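Local atomic coordinates of hyaluronoglucosaminidase (Apis mellifera, PDB entry 1FCQ), a protein that probably cleaves hyaluronan as a family 56 glycosidase, and is a major allergen of honeybee venom. Residues P117-N122 and L132-V137; F164-L169 and F216-V221; Q89-H94 and L169-R174. One frame throughout, in Å; residues are numbered along the deposited sequence.

How the contacts relate
All three contacts sit in or around the helical layer of one barrel. Helix 146-175 supplies a segment to contact 2 and to contact 3 and borders contact 1. Contacts 2 and 3 have centres about 11 Å apart, share L169, and are joined by a probable hydrogen bond from K173 NZ to S218 O and by T168 packing on F91. Contact 1 lies farther from the chain's centre and touches contact 2 where P117 packs on M165. Contact 3 is buried and purely apolar, an aromatic edge against two alanines. Contact 2 is mixed, a leucine methyl beside a water-bridged glutamate and serine, while partly buried contact 1 sets a ring edge against a peripheral helix.

Contact 1: P117-N122 and L132-V137; sequences PIFRQN and LSVEVV
The F119 ring meets helix 127-140 with its edge: S133 and V134 both lie near the plane of the ring, and neither of them stands over a face. The closest approach is from F119 CE1 to S133 CB, at 3.6 Å. S133 OG is almost as near, 3.7 Å from F119 CE1 and in the ring plane, so the serine meets this corner of the phenyl group with both its carbon and its oxygen. A little farther round the rim, F119 CZ points at V134 CG2 across a looser 4.4 Å. The ring reaches the helix because its CG is anti to the backbone N (chi1 -172°), which turns it toward helix 127-140. The loop belongs to the barrel architecture of this glycosidase family: it follows strand 107-111 and leads into the same helix, so the contact folds a strand-to-helix connection back on the helix it precedes. Within it, residues 119-121 take helical backbone angles, and Q121 N bonds to I118 O at 3.1 Å. F119 O receives two bonds, one from N122 N at 3.2 Å and a weak one from N122 ND2 at 3.4 Å. On the helix side, S133 OG lies beside its own backbone N (chi1 -64°). Its main partner is Y129 O one turn earlier, with Q80 OE1 as a second, shared one, so the hydroxyl has polar partners although it also borders the ring edge. F119 N is held by E158 OE2 of helix 146-175, whose F157 and A153 also touch S133 and V134.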
loop_
_atom_site.group_PDB
_atom_site.type_symbol
_atom_site.label_atom_id
_atom_site.label_comp_id
_atom_site.label_asym_id
_atom_site.label_seq_id
_atom_site.Cartn_x
_atom_site.Cartn_y
_atom_site.Cartn_z
ATOM N N PRO A 117 -3.869 -1.942 -12.088
ATOM C CA PRO A 117 -3.701 -2.818 -13.238
ATOM C C PRO A 117 -5.011 -3.178 -13.924
ATOM O O PRO A 117 -4.976 -3.803 -15.012
ATOM C CB PRO A 117 -3.009 -4.046 -12.630
ATOM C CG PRO A 117 -3.575 -4.104 -11.245
ATOM C CD PRO A 117 -3.642 -2.646 -10.799
ATOM N N ILE A 118 -6.126 -2.830 -13.328
ATOM C CA ILE A 118 -7.467 -3.000 -13.865
ATOM C C ILE A 118 -7.830 -1.643 -14.488
ATOM O O ILE A 118 -7.969 -0.616 -13.832
ATOM C CB ILE A 118 -8.544 -3.382 -12.844
ATOM C CG1 ILE A 118 -8.204 -4.674 -12.104
ATOM C CG2 ILE A 118 -9.916 -3.480 -13.526
ATOM C CD1 ILE A 118 -8.132 -5.907 -12.988
ATOM N N PHE A 119 -7.999 -1.667 -15.812
ATOM C CA PHE A 119 -8.261 -0.436 -16.564
ATOM C C PHE A 119 -9.398 0.372 -15.970
ATOM O O PHE A 119 -9.291 1.579 -15.725
ATOM C CB PHE A 119 -8.607 -0.816 -18.006
ATOM C CG PHE A 119 -8.727 0.303 -18.995
ATOM C CD1 PHE A 119 -7.582 0.895 -19.497
ATOM C CD2 PHE A 119 -9.961 0.725 -19.459
ATOM C CE1 PHE A 119 -7.652 1.923 -20.427
ATOM C CE2 PHE A 119 -10.041 1.753 -20.394
ATOM C CZ PHE A 119 -8.881 2.338 -20.871
ATOM N N ARG A 120 -10.517 -0.295 -15.710
ATOM C CA ARG A 120 -11.698 0.363 -15.187
ATOM C C ARG A 120 -11.509 1.107 -13.886
ATOM O O ARG A 120 -12.121 2.164 -13.682
ATOM C CB ARG A 120 -12.817 -0.681 -15.021
ATOM C CG ARG A 120 -14.134 -0.032 -14.578
ATOM C CD ARG A 120 -15.135 -1.159 -14.287
ATOM N NE ARG A 120 -14.797 -1.737 -12.992
ATOM C CZ ARG A 120 -15.200 -1.372 -11.787
ATOM N NH1 ARG A 120 -16.071 -0.387 -11.605
ATOM N NH2 ARG A 120 -14.735 -2.022 -10.722
ATOM N N GLN A 121 -10.626 0.637 -13.001
ATOM C CA GLN A 121 -10.415 1.277 -11.711
ATOM C C GLN A 121 -9.580 2.537 -11.734
ATOM O O GLN A 121 -9.396 3.180 -10.687
ATOM C CB GLN A 121 -9.801 0.259 -10.736
ATOM C CG GLN A 121 -10.753 -0.876 -10.407
ATOM C CD GLN A 121 -10.089 -2.001 -9.630
ATOM O OE1 GLN A 121 -10.453 -3.182 -9.729
ATOM N NE2 GLN A 121 -9.104 -1.604 -8.849
ATOM N N ASN A 122 -9.030 2.919 -12.879
ATOM C CA ASN A 122 -8.291 4.175 -12.991
ATOM C C ASN A 122 -9.283 5.324 -13.190
ATOM O O ASN A 122 -9.367 5.953 -14.255
ATOM C CB ASN A 122 -7.269 4.050 -14.125
ATOM C CG ASN A 122 -6.204 3.034 -13.696
ATOM O OD1 ASN A 122 -5.371 3.401 -12.868
ATOM N ND2 ASN A 122 -6.284 1.832 -14.244
ATOM N N LEU A 132 -5.004 8.153 -22.228
ATOM C CA LEU A 132 -3.800 7.955 -23.001
ATOM C C LEU A 132 -3.807 6.586 -23.671
ATOM O O LEU A 132 -3.369 6.489 -24.809
ATOM C CB LEU A 132 -2.541 8.126 -22.152
ATOM C CG LEU A 132 -1.218 7.916 -22.879
ATOM C CD1 LEU A 132 -1.055 8.860 -24.067
ATOM C CD2 LEU A 132 -0.052 8.071 -21.911
ATOM N N SER A 133 -4.340 5.583 -22.967
ATOM C CA SER A 133 -4.400 4.249 -23.564
ATOM C C SER A 133 -5.209 4.288 -24.865
ATOM O O SER A 133 -4.790 3.701 -25.856
ATOM C CB SER A 133 -5.046 3.255 -22.603
ATOM O OG SER A 133 -4.249 3.110 -21.430
ATOM N N VAL A 134 -6.385 4.898 -24.807
ATOM C CA VAL A 134 -7.247 5.014 -25.983
ATOM C C VAL A 134 -6.612 5.889 -27.056
ATOM O O VAL A 134 -6.606 5.519 -28.241
ATOM C CB VAL A 134 -8.626 5.554 -25.586
ATOM C CG1 VAL A 134 -9.459 5.822 -26.844
ATOM C CG2 VAL A 134 -9.349 4.576 -24.675
ATOM N N GLU A 135 -6.018 7.020 -26.673
ATOM C CA GLU A 135 -5.373 7.897 -27.642
ATOM C C GLU A 135 -4.311 7.189 -28.455
ATOM O O GLU A 135 -4.205 7.348 -29.670
ATOM C CB GLU A 135 -4.800 9.114 -26.923
ATOM C CG GLU A 135 -3.914 10.056 -27.703
ATOM C CD GLU A 135 -3.173 11.024 -26.787
ATOM O OE1 GLU A 135 -3.478 11.109 -25.574
ATOM O OE2 GLU A 135 -2.257 11.693 -27.313
ATOM N N VAL A 136 -3.468 6.378 -27.812
ATOM C CA VAL A 136 -2.409 5.640 -28.471
ATOM C C VAL A 136 -2.984 4.646 -29.482
ATOM O O VAL A 136 -2.442 4.571 -30.591
ATOM C CB VAL A 136 -1.572 4.913 -27.389
ATOM C CG1 VAL A 136 -0.635 3.878 -27.991
ATOM C CG2 VAL A 136 -0.784 5.970 -26.616
ATOM N N VAL A 137 -4.055 3.949 -29.117
ATOM C CA VAL A 137 -4.672 2.990 -30.036
ATOM C C VAL A 137 -5.248 3.747 -31.234
ATOM O O VAL A 137 -5.064 3.316 -32.377
ATOM C CB VAL A 137 -5.769 2.126 -29.405
ATOM C CG1 VAL A 137 -6.424 1.197 -30.442
ATOM C CG2 VAL A 137 -5.190 1.241 -28.303
#

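Contact 2: F164-L169 and F216-V221; sequences FMEETL and FESEDV
L169 carries the apolar part of this contact through a single methyl, CD2, which lies 3.7 Å from S218 CB and 3.8 Å from E219 CG. The leucine and glutamate side chains cross at about a right angle. L169 CG is anti to the backbone N (chi1 175°), a setting that sends the branched end out from the helix. Beside this apolar patch the polar groups meet through water: E166 OE2 and S218 OG, 4.2 Å apart, are bridged by two molecules, each donating to both oxygens. The oxygen of water 1 lies 2.6 Å from S218 OG and is held only weakly by the glutamate. The oxygen of water 2 lies 3.1 Å from E166 OE2 and is bound weakly by the serine. A second shell fixes these groups: S218 OG also bonds to W214 O, the buried E219 OE2 takes a bond from Y183 N, and S218 O accepts one from K173 NZ, one turn beyond L169. Helix 146-175, in the outer layer of the (beta/alpha) barrel, thus packs on the connection from helix 213-216 into strand 221-222, with W181 and Y183 of strand 180-183 and L215 of helix 213-216 also touching L169.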
loop_
_atom_site.group_PDB
_atom_site.type_symbol
_atom_site.label_atom_id
_atom_site.label_comp_id
_atom_site.label_asym_id
_atom_site.label_seq_id
_atom_site.Cartn_x
_atom_site.Cartn_y
_atom_site.Cartn_z
ATOM N N PHE A 164 4.220 -5.478 -15.642
ATOM C CA PHE A 164 5.060 -4.665 -14.777
ATOM C C PHE A 164 4.891 -5.051 -13.306
ATOM O O PHE A 164 5.890 -5.192 -12.597
ATOM C CB PHE A 164 4.766 -3.170 -15.004
ATOM C CG PHE A 164 5.609 -2.558 -16.099
ATOM C CD1 PHE A 164 5.243 -2.640 -17.431
ATOM C CD2 PHE A 164 6.803 -1.930 -15.788
ATOM C CE1 PHE A 164 6.022 -2.084 -18.425
ATOM C CE2 PHE A 164 7.605 -1.388 -16.771
ATOM C CZ PHE A 164 7.214 -1.465 -18.099
ATOM N N MET A 165 3.635 -5.178 -12.855
ATOM C CA MET A 165 3.455 -5.507 -11.432
ATOM C C MET A 165 3.923 -6.915 -11.102
ATOM O O MET A 165 4.594 -7.166 -10.093
ATOM C CB MET A 165 2.002 -5.302 -11.004
ATOM C CG MET A 165 1.632 -3.820 -10.906
ATOM S SD MET A 165 -0.028 -3.590 -10.238
ATOM C CE MET A 165 0.194 -4.079 -8.525
ATOM N N GLU A 166 3.539 -7.895 -11.917
ATOM C CA GLU A 166 3.937 -9.271 -11.606
ATOM C C GLU A 166 5.431 -9.473 -11.715
ATOM O O GLU A 166 6.008 -10.136 -10.858
ATOM C CB GLU A 166 3.151 -10.223 -12.496
ATOM C CG GLU A 166 3.301 -11.673 -12.074
ATOM C CD GLU A 166 2.427 -12.615 -12.870
ATOM O OE1 GLU A 166 1.649 -12.175 -13.746
ATOM O OE2 GLU A 166 2.528 -13.837 -12.585
ATOM N N GLU A 167 6.097 -8.909 -12.732
ATOM C CA GLU A 167 7.526 -9.113 -12.856
ATOM C C GLU A 167 8.320 -8.477 -11.740
ATOM O O GLU A 167 9.301 -9.041 -11.264
ATOM C CB GLU A 167 8.043 -8.591 -14.204
ATOM C CG GLU A 167 7.754 -9.547 -15.343
ATOM C CD GLU A 167 8.367 -10.920 -15.078
ATOM O OE1 GLU A 167 9.550 -11.060 -14.735
ATOM O OE2 GLU A 167 7.581 -11.863 -15.212
ATOM N N THR A 168 7.859 -7.312 -11.286
ATOM C CA THR A 168 8.533 -6.624 -10.185
ATOM C C THR A 168 8.414 -7.453 -8.902
ATOM O O THR A 168 9.380 -7.583 -8.151
ATOM C CB THR A 168 7.937 -5.230 -9.960
ATOM O OG1 THR A 168 7.989 -4.531 -11.218
ATOM C CG2 THR A 168 8.726 -4.461 -8.923
ATOM N N LEU A 169 7.202 -7.960 -8.667
ATOM C CA LEU A 169 6.996 -8.768 -7.454
ATOM C C LEU A 169 7.821 -10.045 -7.542
ATOM O O LEU A 169 8.430 -10.435 -6.541
ATOM C CB LEU A 169 5.498 -9.073 -7.335
ATOM C CG LEU A 169 5.110 -10.011 -6.186
ATOM C CD1 LEU A 169 5.447 -9.410 -4.830
ATOM C CD2 LEU A 169 3.611 -10.309 -6.269
ATOM N N PHE A 216 -2.441 -11.943 -6.472
ATOM C CA PHE A 216 -2.637 -12.438 -5.103
ATOM C C PHE A 216 -2.054 -13.795 -4.831
ATOM O O PHE A 216 -1.623 -14.022 -3.691
ATOM C CB PHE A 216 -4.127 -12.319 -4.772
ATOM C CG PHE A 216 -4.588 -10.877 -4.854
ATOM C CD1 PHE A 216 -5.607 -10.494 -5.690
ATOM C CD2 PHE A 216 -3.976 -9.920 -4.049
ATOM C CE1 PHE A 216 -6.028 -9.178 -5.764
ATOM C CE2 PHE A 216 -4.378 -8.598 -4.121
ATOM C CZ PHE A 216 -5.408 -8.234 -4.960
ATOM N N GLU A 217 -1.947 -14.692 -5.816
ATOM C CA GLU A 217 -1.310 -15.983 -5.516
ATOM C C GLU A 217 0.203 -15.815 -5.402
ATOM O O GLU A 217 0.871 -16.592 -4.718
ATOM C CB GLU A 217 -1.708 -17.032 -6.557
ATOM C CG GLU A 217 -3.220 -17.191 -6.631
ATOM C CD GLU A 217 -3.722 -18.617 -6.636
ATOM O OE1 GLU A 217 -4.739 -18.897 -7.314
ATOM O OE2 GLU A 217 -3.116 -19.464 -5.944
ATOM N N SER A 218 0.762 -14.770 -6.013
ATOM C CA SER A 218 2.189 -14.511 -5.965
ATOM C C SER A 218 2.563 -13.742 -4.694
ATOM O O SER A 218 3.637 -13.992 -4.161
ATOM C CB SER A 218 2.710 -13.735 -7.170
ATOM O OG SER A 218 2.268 -14.247 -8.404
ATOM N N GLU A 219 1.685 -12.858 -4.224
ATOM C CA GLU A 219 2.003 -12.139 -2.991
ATOM C C GLU A 219 2.037 -13.081 -1.788
ATOM O O GLU A 219 1.276 -14.047 -1.761
ATOM C CB GLU A 219 0.953 -11.067 -2.675
ATOM C CG GLU A 219 0.837 -10.006 -3.741
ATOM C CD GLU A 219 0.239 -8.730 -3.151
ATOM O OE1 GLU A 219 -0.746 -8.848 -2.388
ATOM O OE2 GLU A 219 0.807 -7.698 -3.525
ATOM N N ASP A 220 2.849 -12.755 -0.797
ATOM C CA ASP A 220 2.893 -13.527 0.445
ATOM C C ASP A 220 2.005 -12.895 1.515
ATOM O O ASP A 220 1.640 -13.541 2.495
ATOM C CB ASP A 220 4.323 -13.508 1.013
ATOM C CG ASP A 220 5.332 -14.027 0.023
ATOM O OD1 ASP A 220 5.146 -15.228 -0.366
ATOM O OD2 ASP A 220 6.284 -13.338 -0.368
ATOM N N VAL A 221 1.754 -11.598 1.354
ATOM C CA VAL A 221 0.990 -10.832 2.346
ATOM C C VAL A 221 0.152 -9.790 1.628
ATOM O O VAL A 221 0.569 -9.162 0.644
ATOM C CB VAL A 221 1.939 -10.172 3.361
ATOM C CG1 VAL A 221 2.980 -9.290 2.698
ATOM C CG2 VAL A 221 1.173 -9.375 4.415
HETATM O O HOH W 1 0.965 -15.720 -10.117
HETATM O O HOH W 2 4.707 -14.849 -10.703
#

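Contact 3: Q89-H94 and L169-R174; sequences QVFRDH and LKAAKR
Two helical segments face each other where F91 CA lies 8.6 Å from A171 CA and 8.7 Å from A172 CA. They belong to helices 84-98 and 146-175, neighbouring helices of the outer layer of a (beta/alpha) barrel: the first connects strand 51-55 to strand 107-111, and the second precedes strand 180-183. The contact joins these two helices to each other, and A172 also touches W181 of strand 180-183. Of 89-94, F91 alone reaches the other segment. Its CG is anti to the backbone N (chi1 178°), which carries the phenyl group away from its own helix and toward the two alanines. The A172 methyl meets the ring at its edge, in the plane, and is nearly equidistant from two ring carbons: A172 CB is 4.0 Å from F91 CZ and 4.1 Å from F91 CE2. A171 CB approaches obliquely and sits 4.3 Å from F91 CE2. With only methyl groups on this side, the ring can come near the main chain, and F91 CE2 lies 4.0 Å from A172 N. T168, one turn before A172 on helix 146-175, and P57 touch F91 as well. Within their own helices, K170 CE rests over one face of the R174 guanidinium, offset toward its rim, and R92 NE forms a salt bridge with D93 OD1 at 2.9 Å.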
loop_
_atom_site.group_PDB
_atom_site.type_symbol
_atom_site.label_atom_id
_atom_site.label_comp_id
_atom_site.label_asym_id
_atom_site.label_seq_id
_atom_site.Cartn_x
_atom_site.Cartn_y
_atom_site.Cartn_z
ATOM N N GLN A 89 15.827 -3.174 -14.083
ATOM C CA GLN A 89 17.216 -2.890 -13.714
ATOM C C GLN A 89 17.282 -1.852 -12.595
ATOM O O GLN A 89 18.027 -1.998 -11.622
ATOM C CB GLN A 89 18.021 -2.452 -14.928
ATOM C CG GLN A 89 18.217 -3.556 -15.962
ATOM C CD GLN A 89 19.520 -3.372 -16.719
ATOM O OE1 GLN A 89 20.591 -3.560 -16.138
ATOM N NE2 GLN A 89 19.426 -3.009 -17.991
ATOM N N VAL A 90 16.471 -0.801 -12.721
ATOM C CA VAL A 90 16.453 0.227 -11.683
ATOM C C VAL A 90 15.884 -0.366 -10.398
ATOM O O VAL A 90 16.416 -0.151 -9.315
ATOM C CB VAL A 90 15.668 1.468 -12.101
ATOM C CG1 VAL A 90 15.649 2.505 -10.979
ATOM C CG2 VAL A 90 16.288 2.093 -13.356
ATOM N N PHE A 91 14.807 -1.148 -10.517
ATOM C CA PHE A 91 14.191 -1.773 -9.357
ATOM C C PHE A 91 15.197 -2.642 -8.608
ATOM O O PHE A 91 15.262 -2.573 -7.385
ATOM C CB PHE A 91 12.995 -2.658 -9.750
ATOM C CG PHE A 91 12.372 -3.342 -8.557
ATOM C CD1 PHE A 91 11.591 -2.621 -7.669
ATOM C CD2 PHE A 91 12.590 -4.685 -8.324
ATOM C CE1 PHE A 91 11.016 -3.240 -6.575
ATOM C CE2 PHE A 91 12.000 -5.314 -7.248
ATOM C CZ PHE A 91 11.219 -4.592 -6.361
ATOM N N ARG A 92 15.942 -3.456 -9.356
ATOM C CA ARG A 92 16.938 -4.292 -8.692
ATOM C C ARG A 92 17.901 -3.448 -7.865
ATOM O O ARG A 92 18.177 -3.749 -6.708
ATOM C CB ARG A 92 17.733 -5.133 -9.696
ATOM C CG ARG A 92 18.753 -5.984 -8.931
ATOM C CD ARG A 92 20.131 -5.957 -9.560
ATOM N NE ARG A 92 20.241 -4.779 -10.420
ATOM C CZ ARG A 92 21.124 -4.701 -11.398
ATOM N NH1 ARG A 92 21.987 -5.671 -11.650
ATOM N NH2 ARG A 92 21.085 -3.589 -12.103
ATOM N N ASP A 93 18.437 -2.380 -8.466
ATOM C CA ASP A 93 19.370 -1.523 -7.726
ATOM C C ASP A 93 18.727 -0.873 -6.514
ATOM O O ASP A 93 19.339 -0.797 -5.455
ATOM C CB ASP A 93 19.945 -0.449 -8.646
ATOM C CG ASP A 93 20.961 -1.032 -9.613
ATOM O OD1 ASP A 93 21.253 -2.236 -9.578
ATOM O OD2 ASP A 93 21.442 -0.224 -10.433
ATOM N N HIS A 94 17.480 -0.419 -6.644
ATOM C CA HIS A 94 16.788 0.190 -5.508
ATOM C C HIS A 94 16.603 -0.835 -4.388
ATOM O O HIS A 94 16.856 -0.549 -3.218
ATOM C CB HIS A 94 15.427 0.757 -5.899
ATOM C CG HIS A 94 15.378 2.093 -6.558
ATOM N ND1 HIS A 94 16.383 3.023 -6.392
ATOM C CD2 HIS A 94 14.460 2.692 -7.364
ATOM C CE1 HIS A 94 16.093 4.111 -7.075
ATOM N NE2 HIS A 94 14.930 3.940 -7.675
ATOM N N LEU A 169 7.202 -7.960 -8.667
ATOM C CA LEU A 169 6.996 -8.768 -7.454
ATOM C C LEU A 169 7.821 -10.045 -7.542
ATOM O O LEU A 169 8.430 -10.435 -6.541
ATOM C CB LEU A 169 5.498 -9.073 -7.335
ATOM C CG LEU A 169 5.110 -10.011 -6.186
ATOM C CD1 LEU A 169 5.447 -9.410 -4.830
ATOM C CD2 LEU A 169 3.611 -10.309 -6.269
ATOM N N LYS A 170 7.883 -10.670 -8.722
ATOM C CA LYS A 170 8.690 -11.883 -8.892
ATOM C C LYS A 170 10.160 -11.607 -8.642
ATOM O O LYS A 170 10.834 -12.386 -7.959
ATOM C CB LYS A 170 8.565 -12.438 -10.312
ATOM C CG LYS A 170 7.424 -13.393 -10.560
ATOM C CD LYS A 170 7.432 -13.839 -12.019
ATOM C CE LYS A 170 8.750 -14.458 -12.461
ATOM N NZ LYS A 170 8.992 -14.276 -13.917
ATOM N N ALA A 171 10.659 -10.471 -9.131
ATOM C CA ALA A 171 12.036 -10.072 -8.913
ATOM C C ALA A 171 12.329 -9.886 -7.428
ATOM O O ALA A 171 13.323 -10.377 -6.917
ATOM C CB ALA A 171 12.383 -8.818 -9.703
ATOM N N ALA A 172 11.437 -9.209 -6.697
ATOM C CA ALA A 172 11.638 -8.988 -5.278
ATOM C C ALA A 172 11.699 -10.317 -4.532
ATOM O O ALA A 172 12.556 -10.510 -3.676
ATOM C CB ALA A 172 10.517 -8.117 -4.703
ATOM N N LYS A 173 10.756 -11.204 -4.876
ATOM C CA LYS A 173 10.708 -12.502 -4.201
ATOM C C LYS A 173 11.934 -13.341 -4.521
ATOM O O LYS A 173 12.425 -14.088 -3.661
ATOM C CB LYS A 173 9.411 -13.231 -4.566
ATOM C CG LYS A 173 8.181 -12.630 -3.904
ATOM C CD LYS A 173 6.918 -13.373 -4.316
ATOM C CE LYS A 173 6.892 -14.818 -3.822
ATOM N NZ LYS A 173 5.736 -15.532 -4.441
ATOM N N ARG A 174 12.405 -13.268 -5.757
ATOM C CA ARG A 174 13.590 -14.057 -6.129
ATOM C C ARG A 174 14.843 -13.536 -5.451
ATOM O O ARG A 174 15.667 -14.290 -4.939
ATOM C CB ARG A 174 13.774 -14.067 -7.644
ATOM C CG ARG A 174 12.918 -15.096 -8.370
ATOM C CD ARG A 174 13.140 -15.024 -9.875
ATOM N NE ARG A 174 12.262 -15.911 -10.623
ATOM C CZ ARG A 174 12.316 -16.093 -11.939
ATOM N NH1 ARG A 174 13.211 -15.450 -12.681
ATOM N NH2 ARG A 174 11.469 -16.928 -12.529
#